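Local coordinates for protein convulxin alpha (Crotalus durissus, PDB 1UMR) that activates platelets by binding the collagen receptor glycoprotein VI, as the alpha subunit of a disulfide-linked tetramer of alpha-beta heterodimers from rattlesnake venom, at residues Tyr16-Asn20 / Met56-Glu62; Arg73-Lys79 / Ile101-Ser105. Residue numbers count along the deposited sequence, not the author numbering.

Contact 1. Residues Tyr16-Asn20 / Met56-Glu62; sequences YRIFN and MVTQNIE
Residues 16-20 pack against the C-terminal part of helix 47-60; Tyr16 to Phe19 are extended (Ile18 phi/psi -78/127), and the backbone departs from this at Asn20 (-78/73). The axes of strand segment 16-20 and helix segment 56-60 approach to 8.6 Å and cross at -39°, with Ile18 CA 6.4 Å from Val57 CA. Ile18, which has the most surface covered, points its CA-to-CB bond at the helix and, with chi1 and chi2 both t, extends CD1 to 3.8 Å from Val57 CG1 and 3.8 Å from Ile61 CG1, while its CG2 lies 3.7 Å from Asn60 CB. Met56 (t, t, p) curls CE to 3.5 Å from Ile18 N and puts SD 3.8 Å from Tyr16 CB. This packing belongs to the C-type lectin-like fold: helix 47-60 lies against the sheet in which strand 14-20 pairs with strand 125-131, and Val128 and Val68 also touch Ile18 and Val57. Further on, the chain is extended at Ile61 (-72/139), and Asn20 (chi1 -74°) bridges the backbone twice: Glu62 N donates to Asn20 OD1 at 2.8 Å (164°), and Asn20 ND2 to Asn60 O at 3.0 Å (169°). Asn60 ND2 donates to Met56 O at 3.0 Å.

Contact 2. Residues Arg73-Lys79 / Ile101-Ser105; sequences RVQNKEK and ITKCS
A lysine side chain reaching into a backbone turn sets this contact apart: Lys103, the residue with the most surface covered, is almost fully extended (chi1 -80°, chi2 to chi4 t), and its ammonium group donates to two carbonyls, with NZ 3.0 Å from Asn76 O and 3.1 Å from Glu78 O. The site lies where the long loop of the C-type lectin-like fold of this snaclec leaves strand 67-74 and returns into strand 104-108; in the snaclec family this loop is swapped between subunits, and here Arg73 and Val74 also pair antiparallel with a strand of the convulxin beta chain. Arg73 and Val74 are extended (phi/psi -145/147 and -66/136), and the chain then bends through Gln75 (-92/-23). The CA atoms of Arg73 and Cys104 are 4.7 Å apart, those of Val74 and Lys103 5.1 Å. Val74 N donates to Lys103 O at 2.8 Å (166°), and Arg73 CA makes a CA-H...O contact with the same oxygen at 3.3 Å. Lys103 (-103/-8) and Cys104 (-99/-171) form a classic beta bulge opposite Ala119. Val74 CB packs 3.8 Å from Lys103 CG, and farther along Lys79 CG lies 3.8 Å from Ile101 CD1. Arg73 extends past the Cys104-Cys121 disulfide, bringing its CD to 4.1 Å from Cys104 SG, which covers one face of the guanidinium.

The two contacts lie on opposite sides of the chain's centre, with centres about 25 Å apart and nearest atoms about 11 Å apart. Strand 67-74 serves both: its Val68 touches Ile18, Val57 and Ile61 of contact 1, while its end, Arg73 and Val74, belongs to contact 2. Both are partly buried, but contact 1 has four buried residues among its nine touching ones and contact 2 two. Contact 1 combines an apolar patch round Ile18 and Met56 with the two backbone hydrogen bonds of Asn20, and no other chain of the assembly touches it. Contact 2 joins the roots of the long loop, centres on the Lys103 ammonium and a strand-pairing bond, and is part of the interface with convulxin beta, where the sheet continues into that chain.

Contact 1. Residues Tyr16-Asn20 / Met56-Glu62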
ATOM      1  N   TYR A  16      25.784 -36.546 -29.904  1.00 47.74           N
ATOM      2  CA  TYR A  16      25.967 -35.464 -30.885  1.00 44.48           C
ATOM      3  C   TYR A  16      26.940 -35.789 -32.048  1.00 43.90           C
ATOM      4  O   TYR A  16      27.800 -36.658 -31.964  1.00 43.05           O
ATOM      5  CB  TYR A  16      26.538 -34.230 -30.178  1.00 32.81           C
ATOM      6  CG  TYR A  16      25.763 -33.750 -28.979  1.00 39.24           C
ATOM      7  CD1 TYR A  16      25.858 -34.434 -27.785  1.00 37.06           C
ATOM      8  CD2 TYR A  16      24.902 -32.579 -29.047  1.00 40.61           C
ATOM      9  CE1 TYR A  16      25.218 -34.021 -26.667  1.00 30.67           C
ATOM     10  CE2 TYR A  16      24.218 -32.116 -27.951  1.00 35.30           C
ATOM     11  CZ  TYR A  16      24.399 -32.875 -26.700  1.00 39.96           C
ATOM     12  OH  TYR A  16      23.803 -32.503 -25.524  1.00 31.76           O
ATOM     13  N   ARG A  17      26.831 -35.068 -33.155  1.00 44.67           N
ATOM     14  CA  ARG A  17      27.830 -35.229 -34.219  1.00 44.87           C
ATOM     15  C   ARG A  17      27.623 -34.131 -35.247  1.00 45.41           C
ATOM     16  O   ARG A  17      26.510 -33.919 -35.653  1.00 46.58           O
ATOM     17  CB  ARG A  17      27.708 -36.581 -34.890  1.00 38.92           C
ATOM     18  CG  ARG A  17      28.784 -36.663 -36.008  1.00 34.46           C
ATOM     19  CD  ARG A  17      28.602 -37.950 -36.830  1.00 38.16           C
ATOM     20  NE  ARG A  17      29.616 -38.421 -37.790  1.00 56.92           N
ATOM     21  CZ  ARG A  17      29.418 -39.573 -38.510  1.00 65.82           C
ATOM     22  NH1 ARG A  17      28.306 -40.336 -38.299  1.00 64.81           N
ATOM     23  NH2 ARG A  17      30.300 -39.977 -39.413  1.00 60.47           N
ATOM     24  N   ILE A  18      28.675 -33.391 -35.609  1.00 39.69           N
ATOM     25  CA  ILE A  18      28.632 -32.515 -36.761  1.00 38.98           C
ATOM     26  C   ILE A  18      28.781 -33.275 -38.079  1.00 45.81           C
ATOM     27  O   ILE A  18      29.664 -34.089 -38.244  1.00 52.42           O
ATOM     28  CB  ILE A  18      29.620 -31.387 -36.624  1.00 45.98           C
ATOM     29  CG1 ILE A  18      29.722 -30.530 -37.907  1.00 44.95           C
ATOM     30  CG2 ILE A  18      31.012 -31.843 -36.060  1.00 54.23           C
ATOM     31  CD1 ILE A  18      30.478 -29.337 -37.536  1.00 46.32           C
ATOM     32  N   PHE A  19      27.866 -33.076 -39.006  1.00 46.92           N
ATOM     33  CA  PHE A  19      28.099 -33.637 -40.346  1.00 48.85           C
ATOM     34  C   PHE A  19      28.741 -32.570 -41.277  1.00 52.20           C
ATOM     35  O   PHE A  19      28.128 -31.545 -41.568  1.00 47.71           O
ATOM     36  CB  PHE A  19      26.808 -34.229 -40.918  1.00 39.09           C
ATOM     37  CG  PHE A  19      26.401 -35.457 -40.200  1.00 50.30           C
ATOM     38  CD1 PHE A  19      26.856 -36.733 -40.653  1.00 36.19           C
ATOM     39  CD2 PHE A  19      25.762 -35.369 -38.944  1.00 41.57           C
ATOM     40  CE1 PHE A  19      26.566 -37.869 -39.947  1.00 43.65           C
ATOM     41  CE2 PHE A  19      25.409 -36.560 -38.253  1.00 47.91           C
ATOM     42  CZ  PHE A  19      25.849 -37.819 -38.725  1.00 39.27           C
ATOM     43  N   ASN A  20      29.963 -32.808 -41.740  1.00 53.34           N
ATOM     44  CA  ASN A  20      30.493 -31.916 -42.722  1.00 48.52           C
ATOM     45  C   ASN A  20      29.971 -32.132 -44.122  1.00 52.91           C
ATOM     46  O   ASN A  20      30.700 -32.589 -44.965  1.00 67.44           O
ATOM     47  CB  ASN A  20      31.953 -32.101 -42.708  1.00 42.56           C
ATOM     48  CG  ASN A  20      32.595 -31.463 -41.490  1.00 50.72           C
ATOM     49  OD1 ASN A  20      32.740 -30.158 -41.323  1.00 42.94           O
ATOM     50  ND2 ASN A  20      33.089 -32.369 -40.620  1.00 46.43           N
ATOM     51  N   MET A  56      32.966 -29.387 -29.438  1.00 50.72           N
ATOM     52  CA  MET A  56      32.904 -30.502 -30.375  1.00 50.53           C
ATOM     53  C   MET A  56      32.996 -29.964 -31.811  1.00 52.73           C
ATOM     54  O   MET A  56      33.646 -30.564 -32.679  1.00 51.78           O
ATOM     55  CB  MET A  56      31.646 -31.351 -30.191  1.00 45.90           C
ATOM     56  CG  MET A  56      31.718 -32.569 -30.956  1.00 43.77           C
ATOM     57  SD  MET A  56      30.106 -33.393 -31.215  1.00 48.06           S
ATOM     58  CE  MET A  56      29.221 -32.237 -32.302  1.00 42.09           C
ATOM     59  N   VAL A  57      32.352 -28.834 -32.084  1.00 48.19           N
ATOM     60  CA  VAL A  57      32.331 -28.415 -33.472  1.00 44.34           C
ATOM     61  C   VAL A  57      33.734 -27.885 -33.859  1.00 54.66           C
ATOM     62  O   VAL A  57      34.262 -28.175 -34.961  1.00 52.39           O
ATOM     63  CB  VAL A  57      31.322 -27.305 -33.661  1.00 46.74           C
ATOM     64  CG1 VAL A  57      31.531 -26.550 -35.134  1.00 41.38           C
ATOM     65  CG2 VAL A  57      29.827 -27.825 -33.373  1.00 34.47           C
ATOM     66  N   THR A  58      34.338 -27.104 -32.948  1.00 54.28           N
ATOM     67  CA  THR A  58      35.722 -26.687 -33.131  1.00 53.86           C
ATOM     68  C   THR A  58      36.654 -27.844 -33.539  1.00 55.66           C
ATOM     69  O   THR A  58      37.495 -27.698 -34.445  1.00 55.55           O
ATOM     70  CB  THR A  58      36.183 -25.948 -31.916  1.00 49.23           C
ATOM     71  OG1 THR A  58      35.647 -24.624 -32.012  1.00 62.51           O
ATOM     72  CG2 THR A  58      37.681 -25.617 -31.975  1.00 62.88           C
ATOM     73  N   GLN A  59      36.470 -29.002 -32.919  1.00 53.73           N
ATOM     74  CA  GLN A  59      37.374 -30.116 -33.171  1.00 55.13           C
ATOM     75  C   GLN A  59      36.982 -30.910 -34.351  1.00 51.31           C
ATOM     76  O   GLN A  59      37.747 -31.762 -34.686  1.00 52.88           O
ATOM     77  CB  GLN A  59      37.493 -31.165 -32.009  1.00 60.36           C
ATOM     78  CG  GLN A  59      37.707 -30.610 -30.616  1.00 65.84           C
ATOM     79  CD  GLN A  59      38.987 -29.854 -30.524  1.00 69.27           C
ATOM     80  OE1 GLN A  59      39.992 -30.417 -30.907  1.00 64.93           O
ATOM     81  NE2 GLN A  59      38.961 -28.559 -30.051  1.00 63.79           N
ATOM     82  N   ASN A  60      35.786 -30.774 -34.940  1.00 51.66           N
ATOM     83  CA  ASN A  60      35.507 -31.694 -36.051  1.00 45.45           C
ATOM     84  C   ASN A  60      35.102 -30.986 -37.276  1.00 50.58           C
ATOM     85  O   ASN A  60      34.904 -31.604 -38.342  1.00 41.29           O
ATOM     86  CB  ASN A  60      34.521 -32.803 -35.684  1.00 55.41           C
ATOM     87  CG  ASN A  60      35.042 -33.676 -34.464  1.00 53.94           C
ATOM     88  OD1 ASN A  60      35.402 -34.823 -34.651  1.00 56.84           O
ATOM     89  ND2 ASN A  60      35.117 -33.087 -33.258  1.00 41.06           N
ATOM     90  N   ILE A  61      34.951 -29.665 -37.201  1.00 43.15           N
ATOM     91  CA  ILE A  61      34.530 -29.114 -38.518  1.00 50.02           C
ATOM     92  C   ILE A  61      35.683 -29.115 -39.619  1.00 48.06           C
ATOM     93  O   ILE A  61      36.819 -28.862 -39.314  1.00 45.59           O
ATOM     94  CB  ILE A  61      33.899 -27.774 -38.282  1.00 45.71           C
ATOM     95  CG1 ILE A  61      33.105 -27.368 -39.495  1.00 54.38           C
ATOM     96  CG2 ILE A  61      34.946 -26.654 -37.709  1.00 30.84           C
ATOM     97  CD1 ILE A  61      32.543 -25.987 -39.244  1.00 51.70           C
ATOM     98  N   GLU A  62      35.394 -29.459 -40.856  1.00 48.69           N
ATOM     99  CA  GLU A  62      36.329 -29.247 -41.906  1.00 55.49           C
ATOM    100  C   GLU A  62      36.753 -27.805 -42.004  1.00 60.60           C
ATOM    101  O   GLU A  62      35.891 -26.900 -41.936  1.00 58.11           O
ATOM    102  CB  GLU A  62      35.768 -29.705 -43.235  1.00 66.75           C
ATOM    103  CG  GLU A  62      36.271 -31.125 -43.533  1.00 72.93           C
ATOM    104  CD  GLU A  62      35.242 -31.925 -44.341  1.00 81.36           C
ATOM    105  OE1 GLU A  62      35.165 -33.194 -44.168  1.00 81.28           O
ATOM    106  OE2 GLU A  62      34.520 -31.274 -45.157  1.00 75.84           O
TER

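Contact 2. Residues Arg73-Lys79 / Ile101-Ser105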
ATOM      1  N   ARG A  73      13.960 -22.562 -35.102  1.00 39.48           N
ATOM      2  CA  ARG A  73      13.379 -22.019 -36.350  1.00 38.42           C
ATOM      3  C   ARG A  73      12.143 -21.211 -35.975  1.00 42.71           C
ATOM      4  O   ARG A  73      11.459 -21.562 -34.983  1.00 38.41           O
ATOM      5  CB  ARG A  73      13.124 -23.154 -37.383  1.00 32.85           C
ATOM      6  CG  ARG A  73      12.076 -22.863 -38.570  1.00 46.47           C
ATOM      7  CD  ARG A  73      12.063 -23.899 -39.793  1.00 53.53           C
ATOM      8  NE  ARG A  73      11.544 -23.255 -41.034  1.00 72.42           N
ATOM      9  CZ  ARG A  73      11.756 -23.522 -42.409  1.00 76.16           C
ATOM     10  NH1 ARG A  73      12.479 -24.536 -42.938  1.00 68.28           N
ATOM     11  NH2 ARG A  73      11.191 -22.669 -43.298  1.00 77.03           N
ATOM     12  N   VAL A  74      11.853 -20.138 -36.738  1.00 40.06           N
ATOM     13  CA  VAL A  74      10.604 -19.355 -36.571  1.00 34.01           C
ATOM     14  C   VAL A  74       9.340 -20.177 -36.946  1.00 44.04           C
ATOM     15  O   VAL A  74       9.314 -20.836 -37.981  1.00 32.13           O
ATOM     16  CB  VAL A  74      10.639 -18.102 -37.498  1.00 40.20           C
ATOM     17  CG1 VAL A  74       9.284 -17.292 -37.449  1.00 38.15           C
ATOM     18  CG2 VAL A  74      11.868 -17.186 -37.190  1.00 32.78           C
ATOM     19  N   GLN A  75       8.272 -20.134 -36.159  1.00 44.82           N
ATOM     20  CA  GLN A  75       7.098 -20.965 -36.491  1.00 45.20           C
ATOM     21  C   GLN A  75       6.120 -20.133 -37.356  1.00 43.03           C
ATOM     22  O   GLN A  75       5.255 -20.650 -38.030  1.00 41.47           O
ATOM     23  CB  GLN A  75       6.367 -21.496 -35.207  1.00 38.85           C
ATOM     24  CG  GLN A  75       7.272 -22.357 -34.274  1.00 38.82           C
ATOM     25  CD  GLN A  75       7.812 -23.607 -35.081  1.00 44.02           C
ATOM     26  OE1 GLN A  75       7.033 -24.490 -35.415  1.00 42.66           O
ATOM     27  NE2 GLN A  75       9.121 -23.604 -35.448  1.00 37.17           N
ATOM     28  N   ASN A  76       6.207 -18.842 -37.251  1.00 43.93           N
ATOM     29  CA  ASN A  76       5.182 -17.952 -37.853  1.00 39.41           C
ATOM     30  C   ASN A  76       5.179 -18.142 -39.333  1.00 43.45           C
ATOM     31  O   ASN A  76       6.239 -18.300 -39.960  1.00 41.17           O
ATOM     32  CB  ASN A  76       5.555 -16.511 -37.617  1.00 30.90           C
ATOM     33  CG  ASN A  76       5.810 -16.208 -36.189  1.00 38.05           C
ATOM     34  OD1 ASN A  76       5.174 -15.305 -35.572  1.00 42.81           O
ATOM     35  ND2 ASN A  76       6.802 -16.828 -35.662  1.00 35.52           N
ATOM     36  N   LYS A  77       3.990 -18.017 -39.917  1.00 44.25           N
ATOM     37  CA  LYS A  77       3.763 -18.305 -41.313  1.00 37.06           C
ATOM     38  C   LYS A  77       3.991 -17.052 -42.178  1.00 45.03           C
ATOM     39  O   LYS A  77       4.426 -17.200 -43.276  1.00 48.27           O
ATOM     40  CB  LYS A  77       2.380 -18.863 -41.433  1.00 45.47           C
ATOM     41  CG  LYS A  77       2.260 -20.208 -40.689  1.00 50.17           C
ATOM     42  CD  LYS A  77       0.851 -20.789 -40.765  1.00 50.11           C
ATOM     43  CE  LYS A  77       0.804 -22.253 -40.358  1.00 44.41           C
ATOM     44  NZ  LYS A  77      -0.621 -22.640 -40.342  1.00 44.45           N
ATOM     45  N   GLU A  78       3.764 -15.845 -41.625  1.00 44.65           N
ATOM     46  CA  GLU A  78       4.037 -14.556 -42.241  1.00 50.39           C
ATOM     47  C   GLU A  78       5.544 -14.464 -42.534  1.00 48.55           C
ATOM     48  O   GLU A  78       6.326 -15.113 -41.884  1.00 45.19           O
ATOM     49  CB  GLU A  78       3.662 -13.390 -41.264  1.00 52.38           C
ATOM     50  CG  GLU A  78       2.372 -13.556 -40.444  1.00 65.96           C
ATOM     51  CD  GLU A  78       2.633 -14.257 -39.090  1.00 71.29           C
ATOM     52  OE1 GLU A  78       2.416 -15.472 -39.050  1.00 72.72           O
ATOM     53  OE2 GLU A  78       3.071 -13.628 -38.056  1.00 73.34           O
ATOM     54  N   LYS A  79       5.910 -13.575 -43.454  1.00 44.81           N
ATOM     55  CA  LYS A  79       7.266 -13.294 -43.929  1.00 41.76           C
ATOM     56  C   LYS A  79       8.205 -12.831 -42.902  1.00 40.90           C
ATOM     57  O   LYS A  79       9.364 -13.235 -42.906  1.00 39.68           O
ATOM     58  CB  LYS A  79       7.262 -12.257 -45.083  1.00 51.98           C
ATOM     59  CG  LYS A  79       6.870 -12.819 -46.491  1.00 44.19           C
ATOM     60  CD  LYS A  79       6.717 -11.780 -47.582  1.00 53.46           C
ATOM     61  CE  LYS A  79       6.378 -12.512 -48.864  1.00 57.23           C
ATOM     62  NZ  LYS A  79       5.466 -11.709 -49.659  1.00 69.15           N
ATOM     63  N   ILE A 101      14.455 -12.922 -45.736  1.00 39.74           N
ATOM     64  CA  ILE A 101      13.731 -13.726 -44.750  1.00 44.30           C
ATOM     65  C   ILE A 101      14.650 -14.694 -44.063  1.00 44.60           C
ATOM     66  O   ILE A 101      15.136 -15.630 -44.741  1.00 44.62           O
ATOM     67  CB  ILE A 101      12.523 -14.442 -45.399  1.00 47.58           C
ATOM     68  CG1 ILE A 101      11.502 -13.403 -45.916  1.00 39.14           C
ATOM     69  CG2 ILE A 101      11.826 -15.488 -44.443  1.00 41.83           C
ATOM     70  CD1 ILE A 101      10.415 -14.190 -46.852  1.00 44.37           C
ATOM     71  N   THR A 102      14.873 -14.486 -42.735  1.00 35.74           N
ATOM     72  CA  THR A 102      15.925 -15.232 -42.017  1.00 43.16           C
ATOM     73  C   THR A 102      15.261 -15.901 -40.844  1.00 45.57           C
ATOM     74  O   THR A 102      15.274 -15.350 -39.726  1.00 40.94           O
ATOM     75  CB  THR A 102      17.097 -14.325 -41.508  1.00 47.90           C
ATOM     76  OG1 THR A 102      16.624 -13.120 -40.823  1.00 36.99           O
ATOM     77  CG2 THR A 102      17.962 -13.736 -42.735  1.00 48.18           C
ATOM     78  N   LYS A 103      14.663 -17.062 -41.127  1.00 36.21           N
ATOM     79  CA  LYS A 103      13.828 -17.799 -40.178  1.00 45.09           C
ATOM     80  C   LYS A 103      14.515 -19.056 -39.504  1.00 45.66           C
ATOM     81  O   LYS A 103      13.948 -19.695 -38.593  1.00 41.11           O
ATOM     82  CB  LYS A 103      12.570 -18.270 -40.898  1.00 44.82           C
ATOM     83  CG  LYS A 103      11.490 -17.237 -41.071  1.00 44.76           C
ATOM     84  CD  LYS A 103      10.256 -17.886 -41.873  1.00 38.70           C
ATOM     85  CE  LYS A 103       8.976 -16.958 -41.715  1.00 45.64           C
ATOM     86  NZ  LYS A 103       7.851 -17.720 -42.417  1.00 44.68           N
ATOM     87  N   CYS A 104      15.704 -19.398 -39.993  1.00 40.51           N
ATOM     88  CA  CYS A 104      16.529 -20.430 -39.387  1.00 34.37           C
ATOM     89  C   CYS A 104      17.638 -19.890 -38.469  1.00 35.46           C
ATOM     90  O   CYS A 104      17.684 -18.667 -38.111  1.00 37.64           O
ATOM     91  CB  CYS A 104      17.050 -21.341 -40.504  1.00 29.70           C
ATOM     92  SG  CYS A 104      15.624 -22.255 -40.943  1.00 43.56           S
ATOM     93  N   SER A 105      18.539 -20.780 -38.029  1.00 39.32           N
ATOM     94  CA  SER A 105      19.631 -20.321 -37.145  1.00 45.20           C
ATOM     95  C   SER A 105      20.883 -21.155 -37.225  1.00 42.60           C
ATOM     96  O   SER A 105      20.896 -22.258 -37.772  1.00 39.88           O
ATOM     97  CB  SER A 105      19.189 -20.226 -35.719  1.00 44.07           C
ATOM     98  OG  SER A 105      18.819 -21.536 -35.403  1.00 43.43           O
TER